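Local atomic coordinates of latency-associated nuclear antigen (PDB entry 4BLG), a protein that probably binds DNA and associates with itself, the piece described here being its C-terminal DNA-binding domain. Residues 10-15 with 55-60; 24-29 with 61-66; 41-46 with 97-102; 68-73 with 82-87. All coordinates share one frame; numbering follows the deposited sequence.

Contact 1 of 4, residues 10-15 with 55-60. With PO4 (phosphate ion), chain E.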
# COMPACT_ATOMS: atom_id res chain seq x y z
N LYS A 10 22.35 -10.92 -13.05
CA LYS A 10 22.17 -11.08 -11.61
C LYS A 10 21.16 -12.18 -11.28
O LYS A 10 20.98 -13.13 -12.04
CB LYS A 10 21.70 -9.77 -10.97
CG LYS A 10 22.64 -8.60 -11.16
CD LYS A 10 22.02 -7.40 -10.51
CE LYS A 10 21.22 -6.60 -11.50
NZ LYS A 10 21.03 -5.21 -11.03
N LYS A 11 20.53 -12.03 -10.12
CA LYS A 11 19.57 -13.02 -9.64
C LYS A 11 18.18 -12.64 -10.06
O LYS A 11 17.82 -11.46 -10.07
CB LYS A 11 19.62 -13.13 -8.12
CG LYS A 11 19.43 -11.85 -7.32
CD LYS A 11 19.53 -12.26 -5.86
CE LYS A 11 19.19 -11.19 -4.84
NZ LYS A 11 20.00 -9.96 -5.01
N TYR A 12 17.41 -13.66 -10.41
CA TYR A 12 16.08 -13.46 -10.95
C TYR A 12 16.21 -12.80 -12.32
O TYR A 12 15.30 -12.13 -12.81
CB TYR A 12 15.23 -12.63 -10.00
CG TYR A 12 15.20 -13.19 -8.60
CD1 TYR A 12 15.05 -14.55 -8.38
CD2 TYR A 12 15.33 -12.36 -7.49
CE1 TYR A 12 15.02 -15.07 -7.10
CE2 TYR A 12 15.31 -12.87 -6.20
CZ TYR A 12 15.15 -14.22 -6.02
OH TYR A 12 15.13 -14.73 -4.74
N GLN A 13 17.37 -13.03 -12.94
CA GLN A 13 17.61 -12.58 -14.30
C GLN A 13 16.51 -13.10 -15.21
O GLN A 13 16.09 -12.40 -16.11
CB GLN A 13 18.96 -13.07 -14.81
CG GLN A 13 19.23 -12.68 -16.25
CD GLN A 13 20.51 -13.27 -16.77
OE1 GLN A 13 21.58 -12.72 -16.55
NE2 GLN A 13 20.41 -14.40 -17.46
N GLY A 14 16.05 -14.32 -14.96
CA GLY A 14 14.99 -14.92 -15.76
C GLY A 14 13.71 -14.10 -15.73
O GLY A 14 13.21 -13.64 -16.75
N MET A 15 13.15 -13.91 -14.55
CA MET A 15 11.92 -13.14 -14.48
C MET A 15 12.12 -11.71 -15.01
O MET A 15 11.24 -11.17 -15.67
CB MET A 15 11.38 -13.09 -13.06
CG MET A 15 10.15 -12.21 -12.97
SD MET A 15 9.21 -12.42 -11.46
CE MET A 15 7.61 -11.84 -12.02
N HIS A 55 9.89 -8.12 -5.64
CA HIS A 55 10.37 -6.81 -5.23
C HIS A 55 11.62 -6.43 -6.01
O HIS A 55 11.73 -5.30 -6.49
CB HIS A 55 10.67 -6.78 -3.75
CG HIS A 55 11.55 -5.65 -3.34
ND1 HIS A 55 11.10 -4.34 -3.30
CD2 HIS A 55 12.85 -5.61 -3.00
CE1 HIS A 55 12.09 -3.56 -2.93
NE2 HIS A 55 13.17 -4.30 -2.73
N LYS A 56 12.57 -7.35 -6.13
CA LYS A 56 13.78 -7.04 -6.90
C LYS A 56 13.44 -6.95 -8.41
O LYS A 56 14.07 -6.20 -9.14
CB LYS A 56 14.94 -8.03 -6.62
CG LYS A 56 15.50 -8.09 -5.15
CD LYS A 56 16.55 -7.00 -4.75
CE LYS A 56 16.97 -7.18 -3.27
NZ LYS A 56 17.06 -5.95 -2.43
N CYS A 57 12.43 -7.69 -8.85
CA CYS A 57 12.11 -7.75 -10.28
C CYS A 57 11.17 -6.68 -10.84
O CYS A 57 11.38 -6.20 -11.96
CB CYS A 57 11.54 -9.13 -10.63
SG CYS A 57 12.78 -10.43 -10.55
N ILE A 58 10.13 -6.31 -10.10
CA ILE A 58 9.15 -5.34 -10.60
C ILE A 58 9.64 -3.92 -10.31
O ILE A 58 9.11 -3.22 -9.43
CB ILE A 58 7.75 -5.59 -10.00
CG1 ILE A 58 7.30 -7.01 -10.34
CG2 ILE A 58 6.75 -4.59 -10.56
CD1 ILE A 58 6.07 -7.47 -9.57
N GLN A 59 10.66 -3.54 -11.07
CA GLN A 59 11.32 -2.24 -10.93
C GLN A 59 11.75 -1.75 -12.30
O GLN A 59 12.26 -2.52 -13.11
CB GLN A 59 12.55 -2.36 -10.04
CG GLN A 59 12.29 -2.89 -8.64
CD GLN A 59 11.55 -1.90 -7.76
OE1 GLN A 59 11.17 -0.81 -8.19
NE2 GLN A 59 11.35 -2.28 -6.50
N SER A 60 11.54 -0.46 -12.55
CA SER A 60 12.01 0.17 -13.77
C SER A 60 11.79 1.67 -13.64
O SER A 60 11.51 2.19 -12.56
CB SER A 60 11.27 -0.35 -14.99
OG SER A 60 9.95 0.18 -15.03
P PO4 E . 13.97 -16.61 -12.34
O1 PO4 E . 12.49 -16.92 -12.30
O2 PO4 E . 14.18 -15.12 -12.39
O3 PO4 E . 14.64 -17.17 -11.11
O4 PO4 E . 14.58 -17.24 -13.57

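Contact 2 of 4, residues 24-29 with 61-66. With PO4 (phosphate ion), chain D.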
# COMPACT_ATOMS: atom_id res chain seq x y z
N PRO A 24 8.13 -3.97 -22.99
CA PRO A 24 9.34 -3.16 -23.13
C PRO A 24 9.24 -1.73 -22.59
O PRO A 24 10.12 -1.31 -21.86
CB PRO A 24 9.58 -3.13 -24.64
CG PRO A 24 8.83 -4.28 -25.17
CD PRO A 24 7.65 -4.48 -24.28
N ARG A 25 8.19 -1.00 -22.96
CA ARG A 25 8.05 0.38 -22.48
C ARG A 25 7.87 0.41 -20.97
O ARG A 25 8.56 1.15 -20.27
CB ARG A 25 6.87 1.07 -23.17
CG ARG A 25 7.13 1.40 -24.65
CD ARG A 25 5.87 1.86 -25.38
NE ARG A 25 4.74 0.94 -25.19
CZ ARG A 25 3.50 1.17 -25.61
NH1 ARG A 25 3.19 2.29 -26.25
NH2 ARG A 25 2.55 0.27 -25.38
N LEU A 26 6.96 -0.41 -20.46
CA LEU A 26 6.69 -0.44 -19.03
C LEU A 26 7.95 -0.77 -18.21
O LEU A 26 8.20 -0.15 -17.18
CB LEU A 26 5.59 -1.45 -18.71
CG LEU A 26 5.11 -1.48 -17.26
CD1 LEU A 26 4.60 -0.11 -16.82
CD2 LEU A 26 4.04 -2.54 -17.07
N PHE A 27 8.76 -1.72 -18.69
CA PHE A 27 9.91 -2.19 -17.91
C PHE A 27 11.25 -1.70 -18.43
O PHE A 27 12.30 -2.16 -17.96
CB PHE A 27 9.91 -3.70 -17.82
CG PHE A 27 8.92 -4.23 -16.84
CD1 PHE A 27 9.24 -4.32 -15.50
CD2 PHE A 27 7.65 -4.61 -17.26
CE1 PHE A 27 8.32 -4.80 -14.59
CE2 PHE A 27 6.73 -5.09 -16.35
CZ PHE A 27 7.06 -5.18 -15.02
N ASP A 28 11.23 -0.78 -19.38
CA ASP A 28 12.45 -0.12 -19.83
C ASP A 28 13.21 0.41 -18.62
O ASP A 28 12.66 1.21 -17.85
CB ASP A 28 12.10 1.05 -20.75
CG ASP A 28 13.27 1.48 -21.60
OD1 ASP A 28 14.42 1.21 -21.18
OD2 ASP A 28 13.04 2.09 -22.67
N PRO A 29 14.47 -0.02 -18.43
CA PRO A 29 15.24 0.45 -17.28
C PRO A 29 15.78 1.87 -17.49
O PRO A 29 16.29 2.48 -16.55
CB PRO A 29 16.40 -0.55 -17.18
CG PRO A 29 16.23 -1.51 -18.33
CD PRO A 29 15.27 -0.89 -19.29
N LYS A 61 11.91 2.38 -14.76
CA LYS A 61 11.68 3.81 -14.76
C LYS A 61 10.19 4.13 -14.62
O LYS A 61 9.82 5.22 -14.20
CB LYS A 61 12.22 4.43 -16.04
CG LYS A 61 13.27 5.49 -15.81
CD LYS A 61 14.51 4.92 -15.15
CE LYS A 61 15.62 5.94 -15.10
NZ LYS A 61 16.91 5.34 -14.68
N HIS A 62 9.33 3.18 -14.99
CA HIS A 62 7.90 3.43 -14.99
C HIS A 62 7.13 2.58 -13.99
O HIS A 62 5.91 2.71 -13.87
CB HIS A 62 7.33 3.22 -16.39
CG HIS A 62 7.79 4.23 -17.39
ND1 HIS A 62 9.12 4.37 -17.75
CD2 HIS A 62 7.11 5.17 -18.09
CE1 HIS A 62 9.23 5.34 -18.64
NE2 HIS A 62 8.03 5.84 -18.86
N VAL A 63 7.84 1.71 -13.28
CA VAL A 63 7.24 0.85 -12.26
C VAL A 63 8.15 0.89 -11.06
O VAL A 63 9.32 0.54 -11.17
CB VAL A 63 7.13 -0.63 -12.71
CG1 VAL A 63 6.17 -1.38 -11.80
CG2 VAL A 63 6.67 -0.73 -14.15
N LEU A 64 7.63 1.32 -9.92
CA LEU A 64 8.42 1.36 -8.70
C LEU A 64 7.73 0.54 -7.64
O LEU A 64 6.54 0.71 -7.39
CB LEU A 64 8.59 2.80 -8.22
CG LEU A 64 9.00 3.81 -9.29
CD1 LEU A 64 9.07 5.20 -8.67
CD2 LEU A 64 10.32 3.46 -9.93
N SER A 65 8.47 -0.37 -7.00
CA SER A 65 7.87 -1.22 -5.99
C SER A 65 8.46 -1.01 -4.61
O SER A 65 9.66 -0.80 -4.43
CB SER A 65 7.99 -2.69 -6.38
OG SER A 65 7.25 -2.97 -7.55
N THR A 66 7.58 -1.06 -3.63
CA THR A 66 7.95 -0.97 -2.23
C THR A 66 8.64 -2.25 -1.81
O THR A 66 8.56 -3.27 -2.51
CB THR A 66 6.70 -0.86 -1.37
OG1 THR A 66 5.92 -2.06 -1.52
CG2 THR A 66 5.87 0.32 -1.78
P PO4 D . 4.71 -2.13 -23.38
O1 PO4 D . 4.28 -3.47 -23.90
O2 PO4 D . 5.14 -2.23 -21.94
O3 PO4 D . 5.88 -1.59 -24.16
O4 PO4 D . 3.55 -1.18 -23.49

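Contact 3 of 4, residues 41-46 with 97-102. With PO4 (phosphate ion), chain D.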
# COMPACT_ATOMS: atom_id res chain seq x y z
N VAL A 41 -0.32 -1.76 -8.39
CA VAL A 41 -0.84 -3.10 -8.18
C VAL A 41 -0.30 -3.59 -6.86
O VAL A 41 0.91 -3.54 -6.60
CB VAL A 41 -0.42 -4.07 -9.30
CG1 VAL A 41 -1.09 -5.42 -9.09
CG2 VAL A 41 -0.79 -3.50 -10.67
N MET A 42 -1.20 -4.02 -5.99
CA MET A 42 -0.79 -4.73 -4.79
C MET A 42 -0.63 -6.20 -5.14
O MET A 42 -1.60 -6.86 -5.54
CB MET A 42 -1.83 -4.57 -3.68
CG MET A 42 -1.44 -5.29 -2.39
SD MET A 42 -2.65 -5.10 -1.07
CE MET A 42 -2.25 -3.43 -0.52
N PHE A 43 0.59 -6.70 -5.01
CA PHE A 43 0.84 -8.13 -5.16
C PHE A 43 0.98 -8.71 -3.77
O PHE A 43 1.75 -8.21 -2.97
CB PHE A 43 2.12 -8.40 -5.97
CG PHE A 43 2.03 -7.98 -7.40
CD1 PHE A 43 1.30 -8.73 -8.32
CD2 PHE A 43 2.69 -6.84 -7.84
CE1 PHE A 43 1.22 -8.35 -9.65
CE2 PHE A 43 2.61 -6.45 -9.16
CZ PHE A 43 1.88 -7.20 -10.07
N SER A 44 0.22 -9.77 -3.48
CA SER A 44 0.19 -10.35 -2.16
C SER A 44 0.33 -11.86 -2.19
O SER A 44 0.08 -12.51 -3.21
CB SER A 44 -1.11 -9.96 -1.46
OG SER A 44 -2.23 -10.40 -2.20
N SER A 45 0.71 -12.43 -1.06
CA SER A 45 0.99 -13.85 -0.97
C SER A 45 1.41 -14.19 0.45
O SER A 45 1.96 -13.36 1.15
CB SER A 45 2.12 -14.20 -1.94
OG SER A 45 2.70 -15.44 -1.59
N THR A 46 1.16 -15.43 0.87
CA THR A 46 1.57 -15.88 2.20
C THR A 46 3.03 -16.32 2.21
O THR A 46 3.58 -16.69 3.26
CB THR A 46 0.72 -17.07 2.68
OG1 THR A 46 0.86 -18.17 1.77
CG2 THR A 46 -0.75 -16.69 2.80
N LYS A 97 -3.29 -2.11 -15.35
CA LYS A 97 -3.98 -3.26 -15.94
C LYS A 97 -2.91 -4.12 -16.63
O LYS A 97 -2.86 -5.34 -16.46
CB LYS A 97 -5.05 -2.78 -16.95
NZ LYS A 97 -8.88 -4.08 -20.16
N LYS A 98 -2.05 -3.45 -17.40
CA LYS A 98 -0.96 -4.11 -18.15
C LYS A 98 0.01 -4.84 -17.21
O LYS A 98 0.36 -5.99 -17.43
CB LYS A 98 -0.15 -3.11 -19.00
CG LYS A 98 0.66 -3.75 -20.15
CD LYS A 98 1.71 -2.78 -20.70
CE LYS A 98 1.08 -1.75 -21.65
NZ LYS A 98 1.78 -0.43 -21.64
N LEU A 99 0.43 -4.15 -16.16
CA LEU A 99 1.41 -4.66 -15.22
C LEU A 99 0.88 -5.92 -14.56
O LEU A 99 1.59 -6.90 -14.40
CB LEU A 99 1.71 -3.62 -14.14
CG LEU A 99 2.64 -4.14 -13.05
CD1 LEU A 99 3.97 -4.57 -13.66
CD2 LEU A 99 2.88 -3.11 -11.96
N LYS A 100 -0.38 -5.86 -14.16
CA LYS A 100 -1.01 -6.97 -13.48
C LYS A 100 -1.08 -8.17 -14.41
O LYS A 100 -0.79 -9.30 -14.01
CB LYS A 100 -2.41 -6.59 -13.01
CG LYS A 100 -3.06 -7.63 -12.13
CD LYS A 100 -4.51 -7.31 -11.86
CE LYS A 100 -5.17 -8.41 -11.07
NZ LYS A 100 -6.49 -8.77 -11.64
N ARG A 101 -1.46 -7.93 -15.66
CA ARG A 101 -1.60 -8.99 -16.65
C ARG A 101 -0.29 -9.74 -16.86
O ARG A 101 -0.27 -10.97 -16.91
CB ARG A 101 -2.06 -8.41 -17.99
CG ARG A 101 -2.31 -9.46 -19.07
CD ARG A 101 -2.97 -8.81 -20.28
NE ARG A 101 -4.27 -8.33 -19.84
CZ ARG A 101 -4.70 -7.07 -19.88
NH1 ARG A 101 -3.97 -6.10 -20.41
NH2 ARG A 101 -5.89 -6.78 -19.40
N VAL A 102 0.78 -8.98 -17.03
CA VAL A 102 2.08 -9.56 -17.35
C VAL A 102 2.62 -10.36 -16.17
O VAL A 102 3.00 -11.53 -16.30
CB VAL A 102 3.09 -8.46 -17.72
CG1 VAL A 102 4.51 -9.00 -17.73
CG2 VAL A 102 2.73 -7.86 -19.07
P PO4 D . 4.71 -2.13 -23.38
O1 PO4 D . 4.28 -3.47 -23.90
O2 PO4 D . 5.14 -2.23 -21.94
O3 PO4 D . 5.88 -1.59 -24.16
O4 PO4 D . 3.55 -1.18 -23.49

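Contact 4 of 4, residues 68-73 with 82-87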
# COMPACT_ATOMS: atom_id res chain seq x y z
N VAL A 68 8.81 -5.56 0.71
CA VAL A 68 7.74 -6.44 1.15
C VAL A 68 7.34 -6.04 2.57
O VAL A 68 8.21 -5.85 3.42
CB VAL A 68 8.19 -7.91 1.14
CG1 VAL A 68 7.07 -8.81 1.61
CG2 VAL A 68 8.67 -8.33 -0.25
N SER A 69 6.04 -5.90 2.82
CA SER A 69 5.52 -5.73 4.18
C SER A 69 4.41 -6.76 4.47
O SER A 69 4.26 -7.74 3.73
CB SER A 69 5.02 -4.31 4.40
OG SER A 69 4.76 -4.07 5.77
N CYS A 70 3.66 -6.55 5.55
CA CYS A 70 2.61 -7.48 5.97
C CYS A 70 1.26 -6.79 5.98
O CYS A 70 1.16 -5.62 6.33
CB CYS A 70 2.88 -8.00 7.39
SG CYS A 70 4.51 -8.70 7.66
N LEU A 71 0.22 -7.53 5.62
CA LEU A 71 -1.13 -7.03 5.83
C LEU A 71 -1.57 -7.31 7.26
O LEU A 71 -1.13 -8.28 7.88
CB LEU A 71 -2.11 -7.67 4.85
CG LEU A 71 -1.87 -7.35 3.38
CD1 LEU A 71 -2.80 -8.16 2.49
CD2 LEU A 71 -2.03 -5.86 3.12
N PRO A 72 -2.43 -6.46 7.82
CA PRO A 72 -2.90 -6.76 9.17
C PRO A 72 -3.89 -7.92 9.17
O PRO A 72 -4.63 -8.09 8.20
CB PRO A 72 -3.60 -5.47 9.60
CG PRO A 72 -4.04 -4.84 8.33
CD PRO A 72 -3.04 -5.23 7.28
N LEU A 73 -3.88 -8.71 10.23
CA LEU A 73 -4.85 -9.77 10.41
C LEU A 73 -6.25 -9.21 10.62
O LEU A 73 -6.42 -8.16 11.25
CB LEU A 73 -4.47 -10.62 11.62
CG LEU A 73 -3.22 -11.46 11.41
CD1 LEU A 73 -2.85 -12.17 12.69
CD2 LEU A 73 -3.43 -12.44 10.27
N VAL A 82 0.02 -15.03 8.15
CA VAL A 82 0.15 -13.67 7.71
C VAL A 82 0.15 -13.65 6.19
O VAL A 82 0.58 -14.60 5.53
CB VAL A 82 1.41 -12.97 8.28
CG1 VAL A 82 2.67 -13.71 7.91
CG2 VAL A 82 1.47 -11.53 7.80
N THR A 83 -0.39 -12.58 5.64
CA THR A 83 -0.36 -12.36 4.21
C THR A 83 0.56 -11.17 3.96
O THR A 83 0.37 -10.09 4.53
CB THR A 83 -1.76 -12.09 3.68
OG1 THR A 83 -2.56 -13.25 3.89
CG2 THR A 83 -1.72 -11.75 2.19
N TYR A 84 1.61 -11.40 3.18
CA TYR A 84 2.54 -10.34 2.82
C TYR A 84 2.10 -9.64 1.54
O TYR A 84 1.26 -10.15 0.81
CB TYR A 84 3.94 -10.92 2.66
CG TYR A 84 4.42 -11.67 3.88
CD1 TYR A 84 4.14 -13.02 4.04
CD2 TYR A 84 5.15 -11.04 4.86
CE1 TYR A 84 4.58 -13.71 5.14
CE2 TYR A 84 5.59 -11.72 5.98
CZ TYR A 84 5.31 -13.06 6.11
OH TYR A 84 5.75 -13.74 7.22
N TYR A 85 2.64 -8.45 1.30
CA TYR A 85 2.27 -7.67 0.12
C TYR A 85 3.38 -6.73 -0.27
O TYR A 85 4.29 -6.47 0.50
CB TYR A 85 1.00 -6.85 0.37
CG TYR A 85 1.26 -5.53 1.08
CD1 TYR A 85 1.27 -5.46 2.47
CD2 TYR A 85 1.49 -4.37 0.35
CE1 TYR A 85 1.51 -4.25 3.12
CE2 TYR A 85 1.73 -3.16 0.99
CZ TYR A 85 1.74 -3.10 2.37
OH TYR A 85 1.97 -1.90 3.00
N LEU A 86 3.29 -6.21 -1.49
CA LEU A 86 4.07 -5.06 -1.88
C LEU A 86 3.23 -4.29 -2.88
O LEU A 86 2.27 -4.81 -3.42
CB LEU A 86 5.42 -5.46 -2.49
CG LEU A 86 5.46 -6.29 -3.77
CD1 LEU A 86 5.02 -5.50 -4.99
CD2 LEU A 86 6.87 -6.81 -3.99
N LEU A 87 3.61 -3.04 -3.09
CA LEU A 87 2.92 -2.16 -4.02
C LEU A 87 3.86 -1.81 -5.15
O LEU A 87 5.02 -1.50 -4.92
CB LEU A 87 2.51 -0.87 -3.31
CG LEU A 87 1.37 -1.00 -2.29
CD1 LEU A 87 1.17 0.33 -1.58
CD2 LEU A 87 0.10 -1.43 -2.99
O HOH W 1 3.29 -1.78 5.41
O HOH W 2 -1.95 -10.84 7.25

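Contact 1 of 4, residues 10-15 with 55-60
Tyr12 and Met15 close on Cys57 in an apolar, sulfur-centred contact where the start of helix 13-22 meets the C-terminal end of helix 48-57. The Cys57 thiol is the hub. Its SG lies 3.3 Å from Tyr12 CB, a close approach, and 3.9 Å from Met15 CB. The same sulfur stands obliquely to the Tyr12 ring, 5.2 Å from its centroid and 59° off the normal, a Cys sulfur-aromatic contact that is neither face-on nor edge-on. Met15 CG, anti to the backbone N (chi1 176°), is set 4.0 Å from Cys57 SG. Beyond CG the methionine chain is extended, and its SD comes 4.1 Å from Cys57 CB. Farther out the fit is looser: Tyr12 presents its ring edge to Lys56 CB, while the ammonium groups of Lys11 and Lys56 remain 5.6 Å apart (NZ to NZ), two like charges that would if anything repel weakly.

No hydrogen bond joins the two segments. Tyr12 occupies the N-cap position of helix 13-22, and a phosphate ion, probably from the crystallisation liquor, lies at the helix start; Met15 N donates to its O2 at 2.7 Å in a nearly straight bond (172°). Beyond Cys57 the chain leaves the helix through an inverse gamma turn centred on Ile58, where Gln59 NE2 reaches back to His55 O at 3.0 Å.

Lys53 of helix 48-57 and Tyr106 of helix 93-110 complete the phosphate site. Met15 also packs on Tyr106, so the contact lies among three helices, with Ile58 just after it leading toward Ser88 of strand 84-90 and Val103 of helix 93-110.

Contact 2 of 4, residues 24-29 with 61-66
Leu26 and Val63 form the tight centre of a contact in which the short, weakly bonded helix 24-27 packs on the chain leading into strand 64-70, outermost in this chain's antiparallel sheet. Their side chains cross at about a right angle, and Leu26 CD1 presses to 3.4 Å from Val63 CG2, closer than usual for two carbons. Leu26 CG, anti to the backbone N (chi1 -174°), itself lies 3.6 Å from Val63 CG2. The same valine methyl rests over one face of the Phe27 ring and also abuts Leu26 O. Leu99 of helix 93-110 touches both Phe27 and Val63, extending this buried patch.

Toward the following loop the fit slackens. Lys61 N makes only a weak bond to Asp28 O (3.4 Å), and Lys61 NZ a weak one to Pro29 O (3.5 Å). Beside them Arg25 O lies 4.1 Å above one face of the His62 ring, offset toward its rim, while Lys61 also packs on Pro75 of the second subunit.

At the exposed start of the helix a phosphate ion, probably from the crystallisation liquor, is gripped by Arg25 and by the amide of Leu26. Arg25 meets it with the edge of its guanidinium, NH2 lying 2.6 Å from phosphate O4.

Contact 3 of 4, residues 41-46 with 97-102
Helix-on-sheet packing brings Val41 and Phe43 of strand 39-45 against Leu99 and Lys100 of helix 93-110 near the centre of the domain. Strand and helix segments run nearly parallel, 23° apart, with their axes 9.4 Å from each other at closest approach. Val41 faces the helix: its CG2 meets Leu99 CD2 at 3.9 Å and Lys100 CB at 4.2 Å. Two residues on, Phe43 reaches the same helix with the far end of its ring. Leu99 CG, anti to its backbone N (chi1 175°), is thereby set at the ring edge, near the plane and 4.3 Å from Phe43 CZ. Val41 CG1 lies 3.6 Å above one face of that ring, toward its rim, and thus ties the two strand residues into a single surface. Leu26 also packs against Leu99.

On the helix the poorly ordered Lys98 leads elsewhere, its NZ placed 2.7 Å from O4 of a phosphate ion probably from the crystallisation liquor. On the strand, Met42 and Ser44 pack on Pro126 of the second subunit.

No hydrogen bond crosses between strand and helix. Cohesion here therefore rests on the burial of hydrocarbon, to which Lys100 contributes its CA and CB, while the strand's backbone polar groups bond to its neighbours in the sheet.

Contact 4 of 4, residues 68-73 with 82-87
Leu71 and Tyr85 make the tightest apolar meeting between these two strands, Leu71 CD2 coming 3.4 Å from Tyr85 CD1 and approaching the ring obliquely. The other leucine methyl, CD1, touches Thr83 CG2. Tyr85 holds CG in the crowded position between the backbone N and the carbonyl carbon (chi1 83°), 3.9 Å from Leu71 CD2. Farther along the ring, Tyr85 CE1 lies 3.7 Å from Ser69 CB. Cys70 and Tyr84 share the other face of the sheet, where Cys70 SG lies obliquely beside the ring, 3.6 Å from Tyr84 CE2, in a Cys sulfur-aromatic contact; Val68 CG1 packs on Tyr84 CB next to it.

The backbones are stitched together by reciprocal bonds between Ser69 and Tyr85 and by Leu71 N to Thr83 O (2.8 Å). Further out, one water donates to Leu71 O and accepts from Thr83 N, continuing the pairing. Another water links Ser69 OG to Tyr85 OH, which also hydrogen-bonds Tyr85 OH of the second subunit.

This is antiparallel pairing, with Ser69-Tyr85 the hydrogen-bonded and Cys70-Tyr84 the non-hydrogen-bonded pair. Its Tyr85 side meets the second subunit, in a manner consistent with the dimeric beta-barrel DNA-binding fold of EBNA1.

Contacts 1, 2 and 3 adjoin one another between helices and sheet. Contacts 1 and 2, centred about 11 Å apart, are tied by polar links from the loop after helix 48-57, with Ser60 OG 2.8 Å from Leu26 O and Ile58 O 2.7 Å from Ser65 OG. Contact 3 meets contact 2 through Leu99 CD1, 3.4 Å from Phe27 CZ, and contact 1 through Phe43 CE2, 3.6 Å from Ile58 CD1. Contacts 2 and 3 share one phosphate ion; contact 1 has another. Contact 4 is about 22 Å from contact 2 but about 14 Å from contact 3, centre to centre, and Phe43 O is 2.9 Å from Leu86 N. Contacts 2, 3 and 4 all reach the second subunit.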